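PDB 4HWV: pectate lyase/Amb allergen from Acidovorax citrulli, which probably cleaves the pectate of plant cell walls by calcium-dependent beta-elimination, as a secreted polysaccharide lyase of family 1. Local coordinates for residues D124-Y129 / S256-T261; G132-G135 / V140-K143; P214-S217 / W222-E225. All coordinates share one frame; numbering follows the deposited sequence.

Contact 1 (D124-Y129 / S256-T261); sequences DYLAAY and SVWHET
Leu126 lays its isobutyl end against the six-membered ring of Trp258 and the side chain of Val257. Its CD2 does most of the touching, 3.7 Å from Trp258 CZ3 and 3.8 Å from Val257 CG2, while CD1 of the same leucine lies 3.9 Å from Val257 CG2, so both methyl branches meet a single valine methyl. Leu126 and Val257 cross at about a right angle. With CG anti to the carbonyl carbon (chi1 -57°), the leucine fork projects from helix 118-129 against both the valine and the indole.

Trp258 comes in with its benzo edge leading. Leu126 CA sits at that edge, in the ring plane, and the backbone oxygen of Leu126 is 3.7 Å from Trp258 CZ3; Trp258 CH2 reaches Tyr129 C at 4.1 Å. No hydrogen bond joins the two segments, and the 196 Å² buried between them comes mainly from apolar contact, with some ring-to-backbone packing. An ST turn shapes the partner loop, Trp258 N donating to Ser256 OG over 3.0 Å (N-H...O angle 153°). Trp222 touches both Leu126 and Val257 and meets the ring of Trp258, while Trp212 packs edge-to-face with Trp258.

The arrangement is an aromatic-aliphatic cluster joining helix 118-129 to the loop between strands 243-245 and 261-262, outside the parallel beta-helix characteristic of polysaccharide lyase family 1.

Contact 2 (G132-G135 / V140-K143); sequences GAWG and VSGK
The indole of Trp134 has Val140 CG1 over one face, 4.2 Å above the plane and displaced toward the rim, so the methyl sits above the pyrrole rim near NE1 and not over the ring centre. Ser141 O approaches the far end of the same ring obliquely, 3.6 Å from Trp134 CH2. The ring also packs edge-to-face with Tyr129 and makes a cation-pi contact with Arg138.

Much of the contact is between ring and backbone. Trp134 CZ2 is 3.7 Å from Val140 CA and 3.6 Å from Ser141 N, placing the outer rim of the indole along the Val140-Ser141 peptide. At that rim Ser141 adds its hydroxyl, with OG 3.7 Å from Trp134 CH2. A first torsion of -172° sets CG of Trp134 opposite its backbone N and sends the indole across to the 140-143 segment. Gly135, with positive phi, ends helix 131-134 just beyond the tryptophan, and Gly142 occupies the N-cap position of helix 143-159.

No hydrogen bond crosses between the segments, although polar atoms lie close to the ring. Ser141 O accepts from Tyr129 OH, and Trp134 NE1 donates to Arg138 O, within the turn that links the two segments. That N-H bond probably limits rotation of the indole, while van der Waals contact lines its outer rim. The chemistry therefore implies a surface contact in which the polar bonds come from neighbouring residues and the two segments themselves meet mainly by van der Waals contact, with the Ser141 oxygens near the ring carbons.

Contact 3 (P214-S217 / W222-E225); sequences PTDS and WNSE
Asp216 and Asn223 meet through one direct hydrogen bond: Asn223 ND2 donates to Asp216 OD2 over 2.9 Å, with an N-H...O angle of 161°. The amide approaches on the anti lone pair of OD2, away from the other carboxylate oxygen. OD2 lies close to the amide plane of Asn223, and the carboxylate and amide planes are 25° apart, so the two flat groups are nearly coplanar. They come from opposite directions. Asp216 reaches across with CG anti to its backbone N (chi1 -176°), which carries the carboxylate from the 214-217 loop toward the strand.

Water supplies the second connection. One molecule donates to Asp216 OD2 at 2.7 Å and to Asn223 OD1 at 2.5 Å, the latter a short distance. Asp216 OD2 and Asn223 OD1, 3.5 Å apart, are both acceptors and cannot bond directly; the water donates one hydrogen bond to each and closes a small ring with the direct bond.

Within the loop, Ser217 OG donates to Asp216 OD1 at 2.9 Å, approaching on the anti side and tilted from the carboxylate plane. Both carboxylate oxygens are thus engaged, which should restrain rotation of the group about the CB-CG bond.

Backbone pairing places the asparagine: Asn223 hydrogen-bonds with Gln211 in the two-stranded antiparallel sheet of 211-213 and 221-223, whose connecting loop contains Asp216. The Asn223 side chain is about 6 Å from that of the calcium ligand Asp278 and about 10 Å from the bound calcium ion, outside its ligand set.

Three hydrogen bonds, from amide, water and serine hydroxyl, are donated to the Asp216 carboxylate; this would probably favour its ionised form, and the side-chain link between the two segments is polar.

All three contacts lie on the same side of the chain's centre. Contact 1 spans a long section of sequence that includes both others, and contact 2 closes before contact 3 opens. Centres of contacts 1 and 2 are 10 Å apart, and contact 3 lies 14 Å from each. Helices 118-129 and 131-134 follow one another, linking contacts 1 and 2; a hydrogen bond from Gly132 N to Glu260 OE2 (2.7 Å) also joins them. Trp222 on strand 221-223 connects contact 1 to contact 3, while Pro214 connects contact 3 to Trp134 and Val140. Together they join helical and loop elements to a hairpin whose Asn223 lies near the calcium site.

Contact 1 (D124-Y129 / S256-T261)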
loop_
_atom_site.group_PDB
_atom_site.type_symbol
_atom_site.label_atom_id
_atom_site.label_comp_id
_atom_site.label_asym_id
_atom_site.label_seq_id
_atom_site.Cartn_x
_atom_site.Cartn_y
_atom_site.Cartn_z
ATOM N N ASP A 124 -21.457 3.653 17.153
ATOM C CA ASP A 124 -21.968 3.100 18.423
ATOM C C ASP A 124 -20.886 2.369 19.211
ATOM O O ASP A 124 -20.853 2.430 20.435
ATOM C CB ASP A 124 -23.118 2.119 18.185
ATOM C CG ASP A 124 -24.456 2.799 17.995
ATOM O OD1 ASP A 124 -24.519 4.045 17.829
ATOM O OD2 ASP A 124 -25.461 2.055 17.994
ATOM N N TYR A 125 -20.020 1.657 18.503
ATOM C CA TYR A 125 -18.967 0.877 19.137
ATOM C C TYR A 125 -17.983 1.792 19.869
ATOM O O TYR A 125 -17.648 1.566 21.041
ATOM C CB TYR A 125 -18.264 0.013 18.065
ATOM C CG TYR A 125 -17.421 -1.101 18.629
ATOM C CD1 TYR A 125 -16.083 -0.883 18.942
ATOM C CD2 TYR A 125 -17.956 -2.372 18.843
ATOM C CE1 TYR A 125 -15.290 -1.903 19.468
ATOM C CE2 TYR A 125 -17.185 -3.384 19.371
ATOM C CZ TYR A 125 -15.851 -3.151 19.678
ATOM O OH TYR A 125 -15.056 -4.143 20.208
ATOM N N LEU A 126 -17.530 2.851 19.190
ATOM C CA LEU A 126 -16.611 3.798 19.810
ATOM C C LEU A 126 -17.285 4.506 20.995
ATOM O O LEU A 126 -16.667 4.697 22.036
ATOM C CB LEU A 126 -16.065 4.823 18.801
ATOM C CG LEU A 126 -15.341 4.241 17.575
ATOM C CD1 LEU A 126 -14.635 5.357 16.803
ATOM C CD2 LEU A 126 -14.365 3.159 17.993
ATOM N N ALA A 127 -18.559 4.869 20.840
ATOM C CA ALA A 127 -19.271 5.566 21.916
ATOM C C ALA A 127 -19.434 4.670 23.149
ATOM O O ALA A 127 -19.350 5.130 24.303
ATOM C CB ALA A 127 -20.637 6.057 21.433
ATOM N N ALA A 128 -19.688 3.387 22.922
ATOM C CA ALA A 128 -19.936 2.441 24.020
ATOM C C ALA A 128 -18.664 2.037 24.744
ATOM O O ALA A 128 -18.663 1.884 25.963
ATOM C CB ALA A 128 -20.645 1.190 23.492
ATOM N N TYR A 129 -17.583 1.848 23.991
ATOM C CA TYR A 129 -16.437 1.124 24.524
ATOM C C TYR A 129 -15.164 1.948 24.716
ATOM O O TYR A 129 -14.176 1.430 25.224
ATOM C CB TYR A 129 -16.164 -0.141 23.689
ATOM C CG TYR A 129 -17.379 -1.037 23.585
ATOM C CD1 TYR A 129 -18.117 -1.372 24.727
ATOM C CD2 TYR A 129 -17.809 -1.516 22.358
ATOM C CE1 TYR A 129 -19.248 -2.181 24.643
ATOM C CE2 TYR A 129 -18.936 -2.306 22.254
ATOM C CZ TYR A 129 -19.666 -2.629 23.398
ATOM O OH TYR A 129 -20.786 -3.429 23.275
ATOM N N SER A 256 -4.877 5.511 16.368
ATOM C CA SER A 256 -5.904 5.501 17.395
ATOM C C SER A 256 -7.089 6.343 16.986
ATOM O O SER A 256 -6.928 7.409 16.380
ATOM C CB SER A 256 -5.350 6.074 18.701
ATOM O OG SER A 256 -6.361 6.019 19.698
ATOM N N VAL A 257 -8.268 5.882 17.366
ATOM C CA VAL A 257 -9.491 6.652 17.194
ATOM C C VAL A 257 -9.987 7.217 18.536
ATOM O O VAL A 257 -11.045 7.849 18.608
ATOM C CB VAL A 257 -10.586 5.824 16.503
ATOM C CG1 VAL A 257 -10.195 5.545 15.057
ATOM C CG2 VAL A 257 -10.877 4.519 17.283
ATOM N N TRP A 258 -9.217 7.004 19.600
ATOM C CA TRP A 258 -9.535 7.618 20.882
ATOM C C TRP A 258 -8.853 8.964 21.004
ATOM O O TRP A 258 -7.715 9.150 20.548
ATOM C CB TRP A 258 -9.052 6.755 22.041
ATOM C CG TRP A 258 -9.444 5.302 22.048
ATOM C CD1 TRP A 258 -8.616 4.258 22.391
ATOM C CD2 TRP A 258 -10.738 4.715 21.792
ATOM N NE1 TRP A 258 -9.303 3.072 22.356
ATOM C CE2 TRP A 258 -10.599 3.315 21.979
ATOM C CE3 TRP A 258 -11.993 5.223 21.396
ATOM C CZ2 TRP A 258 -11.660 2.425 21.804
ATOM C CZ3 TRP A 258 -13.058 4.320 21.235
ATOM C CH2 TRP A 258 -12.873 2.942 21.437
ATOM N N HIS A 259 -9.532 9.903 21.651
ATOM C CA HIS A 259 -8.981 11.240 21.862
ATOM C C HIS A 259 -9.438 11.721 23.231
ATOM O O HIS A 259 -10.319 12.591 23.364
ATOM C CB HIS A 259 -9.351 12.219 20.734
ATOM C CG HIS A 259 -10.793 12.187 20.337
ATOM N ND1 HIS A 259 -11.713 13.100 20.803
ATOM C CD2 HIS A 259 -11.474 11.351 19.519
ATOM C CE1 HIS A 259 -12.898 12.834 20.279
ATOM N NE2 HIS A 259 -12.782 11.777 19.500
ATOM N N GLU A 260 -8.812 11.137 24.246
ATOM C CA GLU A 260 -9.142 11.425 25.635
ATOM C C GLU A 260 -8.021 10.905 26.496
ATOM O O GLU A 260 -7.213 10.067 26.060
ATOM C CB GLU A 260 -10.474 10.771 26.034
ATOM C CG GLU A 260 -10.540 9.242 25.787
ATOM C CD GLU A 260 -11.919 8.664 26.122
ATOM O OE1 GLU A 260 -12.902 9.441 26.193
ATOM O OE2 GLU A 260 -12.027 7.451 26.334
ATOM N N THR A 261 -7.958 11.435 27.713
ATOM C CA THR A 261 -7.045 10.946 28.741
ATOM C C THR A 261 -7.853 10.367 29.893
ATOM O O THR A 261 -8.758 11.016 30.421
ATOM C CB THR A 261 -6.117 12.068 29.225
ATOM O OG1 THR A 261 -5.316 12.500 28.112
ATOM C CG2 THR A 261 -5.218 11.574 30.354
#

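Contact 2 (G132-G135 / V140-K143)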
loop_
_atom_site.group_PDB
_atom_site.type_symbol
_atom_site.label_atom_id
_atom_site.label_comp_id
_atom_site.label_asym_id
_atom_site.label_seq_id
_atom_site.Cartn_x
_atom_site.Cartn_y
_atom_site.Cartn_z
ATOM N N GLY A 132 -13.137 6.203 28.414
ATOM C CA GLY A 132 -13.886 7.153 29.225
ATOM C C GLY A 132 -15.321 6.736 29.512
ATOM O O GLY A 132 -15.927 7.228 30.458
ATOM N N ALA A 133 -15.871 5.831 28.710
ATOM C CA ALA A 133 -17.239 5.363 28.881
ATOM C C ALA A 133 -17.274 3.990 29.542
ATOM O O ALA A 133 -18.086 3.753 30.420
ATOM C CB ALA A 133 -17.956 5.300 27.527
ATOM N N TRP A 134 -16.394 3.087 29.115
ATOM C CA TRP A 134 -16.492 1.690 29.541
ATOM C C TRP A 134 -15.525 1.354 30.663
ATOM O O TRP A 134 -15.747 0.413 31.418
ATOM C CB TRP A 134 -16.189 0.779 28.349
ATOM C CG TRP A 134 -16.448 -0.672 28.597
ATOM C CD1 TRP A 134 -15.528 -1.625 28.936
ATOM C CD2 TRP A 134 -17.716 -1.352 28.507
ATOM N NE1 TRP A 134 -16.145 -2.855 29.071
ATOM C CE2 TRP A 134 -17.487 -2.712 28.820
ATOM C CE3 TRP A 134 -19.023 -0.932 28.225
ATOM C CZ2 TRP A 134 -18.519 -3.666 28.842
ATOM C CZ3 TRP A 134 -20.049 -1.884 28.240
ATOM C CH2 TRP A 134 -19.789 -3.234 28.548
ATOM N N GLY A 135 -14.450 2.126 30.768
ATOM C CA GLY A 135 -13.356 1.784 31.653
ATOM C C GLY A 135 -12.563 0.586 31.161
ATOM O O GLY A 135 -12.691 0.146 29.998
ATOM N N VAL A 140 -15.459 -6.123 26.747
ATOM C CA VAL A 140 -16.656 -5.516 26.195
ATOM C C VAL A 140 -17.772 -6.529 26.034
ATOM O O VAL A 140 -17.526 -7.723 25.818
ATOM C CB VAL A 140 -16.384 -4.790 24.847
ATOM C CG1 VAL A 140 -15.389 -3.651 25.040
ATOM C CG2 VAL A 140 -15.876 -5.772 23.789
ATOM N N SER A 141 -19.005 -6.038 26.134
ATOM C CA SER A 141 -20.187 -6.876 25.958
ATOM C C SER A 141 -21.334 -5.969 25.545
ATOM O O SER A 141 -21.219 -4.755 25.608
ATOM C CB SER A 141 -20.534 -7.599 27.257
ATOM O OG SER A 141 -21.010 -6.667 28.226
ATOM N N GLY A 142 -22.454 -6.554 25.136
ATOM C CA GLY A 142 -23.609 -5.761 24.764
ATOM C C GLY A 142 -23.766 -5.634 23.259
ATOM O O GLY A 142 -22.997 -6.192 22.464
ATOM N N LYS A 143 -24.750 -4.837 22.877
ATOM C CA LYS A 143 -25.240 -4.795 21.514
ATOM C C LYS A 143 -24.183 -4.444 20.448
ATOM O O LYS A 143 -24.060 -5.179 19.481
ATOM C CB LYS A 143 -26.477 -3.889 21.424
ATOM C CG LYS A 143 -26.936 -3.585 20.011
ATOM C CD LYS A 143 -28.218 -2.771 20.042
ATOM C CE LYS A 143 -28.606 -2.317 18.663
ATOM N NZ LYS A 143 -29.889 -1.564 18.735
#

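Contact 3 (P214-S217 / W222-E225)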
loop_
_atom_site.group_PDB
_atom_site.type_symbol
_atom_site.label_atom_id
_atom_site.label_comp_id
_atom_site.label_asym_id
_atom_site.label_seq_id
_atom_site.Cartn_x
_atom_site.Cartn_y
_atom_site.Cartn_z
ATOM N N PRO A 214 -10.574 -3.809 26.431
ATOM C CA PRO A 214 -10.138 -2.854 27.463
ATOM C C PRO A 214 -9.109 -3.424 28.440
ATOM O O PRO A 214 -8.377 -2.654 29.045
ATOM C CB PRO A 214 -11.434 -2.528 28.225
ATOM C CG PRO A 214 -12.551 -2.875 27.265
ATOM C CD PRO A 214 -12.036 -4.020 26.427
ATOM N N THR A 215 -9.081 -4.741 28.611
ATOM C CA THR A 215 -8.226 -5.382 29.609
ATOM C C THR A 215 -6.874 -5.810 29.060
ATOM O O THR A 215 -5.971 -6.138 29.827
ATOM C CB THR A 215 -8.932 -6.600 30.284
ATOM O OG1 THR A 215 -9.050 -7.688 29.355
ATOM C CG2 THR A 215 -10.320 -6.213 30.783
ATOM N N ASP A 216 -6.708 -5.800 27.741
ATOM C CA ASP A 216 -5.452 -6.274 27.144
ATOM C C ASP A 216 -4.325 -5.300 27.491
ATOM O O ASP A 216 -4.427 -4.113 27.228
ATOM C CB ASP A 216 -5.620 -6.381 25.627
ATOM C CG ASP A 216 -4.403 -6.963 24.924
ATOM O OD1 ASP A 216 -3.274 -6.915 25.445
ATOM O OD2 ASP A 216 -4.587 -7.468 23.808
ATOM N N SER A 217 -3.261 -5.808 28.101
ATOM C CA SER A 217 -2.139 -4.971 28.535
ATOM C C SER A 217 -2.583 -3.908 29.546
ATOM O O SER A 217 -1.929 -2.873 29.705
ATOM C CB SER A 217 -1.409 -4.350 27.341
ATOM O OG SER A 217 -1.067 -5.362 26.409
ATOM N N TRP A 222 -6.539 -2.806 20.545
ATOM C CA TRP A 222 -7.322 -3.355 19.435
ATOM C C TRP A 222 -6.644 -4.612 18.928
ATOM O O TRP A 222 -5.450 -4.596 18.677
ATOM C CB TRP A 222 -7.375 -2.354 18.283
ATOM C CG TRP A 222 -8.256 -1.145 18.540
ATOM C CD1 TRP A 222 -7.852 0.086 18.996
ATOM C CD2 TRP A 222 -9.679 -1.056 18.355
ATOM N NE1 TRP A 222 -8.940 0.921 19.109
ATOM C CE2 TRP A 222 -10.071 0.250 18.735
ATOM C CE3 TRP A 222 -10.658 -1.954 17.913
ATOM C CZ2 TRP A 222 -11.384 0.694 18.632
ATOM C CZ3 TRP A 222 -11.971 -1.519 17.840
ATOM C CH2 TRP A 222 -12.322 -0.205 18.204
ATOM N N ASN A 223 -7.416 -5.677 18.741
ATOM C CA ASN A 223 -6.861 -6.924 18.233
ATOM C C ASN A 223 -7.657 -7.434 17.059
ATOM O O ASN A 223 -8.891 -7.317 17.031
ATOM C CB ASN A 223 -6.845 -8.008 19.308
ATOM C CG ASN A 223 -5.936 -7.654 20.478
ATOM O OD1 ASN A 223 -4.715 -7.497 20.325
ATOM N ND2 ASN A 223 -6.514 -7.556 21.656
ATOM N N SER A 224 -6.935 -8.053 16.123
ATOM C CA SER A 224 -7.511 -8.670 14.936
ATOM C C SER A 224 -7.173 -10.150 14.886
ATOM O O SER A 224 -6.325 -10.644 15.641
ATOM C CB SER A 224 -7.024 -7.946 13.685
ATOM O OG SER A 224 -7.722 -6.722 13.516
ATOM N N GLU A 225 -7.846 -10.861 13.995
ATOM C CA GLU A 225 -7.893 -12.314 14.063
ATOM C C GLU A 225 -7.197 -13.076 12.938
ATOM O O GLU A 225 -7.053 -14.298 13.043
ATOM C CB GLU A 225 -9.361 -12.753 14.114
ATOM C CG GLU A 225 -10.082 -12.306 15.378
ATOM C CD GLU A 225 -9.528 -12.976 16.609
ATOM O OE1 GLU A 225 -9.376 -14.211 16.549
ATOM O OE2 GLU A 225 -9.253 -12.276 17.627
HETATM O O HOH W 1 -2.736 -7.259 21.904
#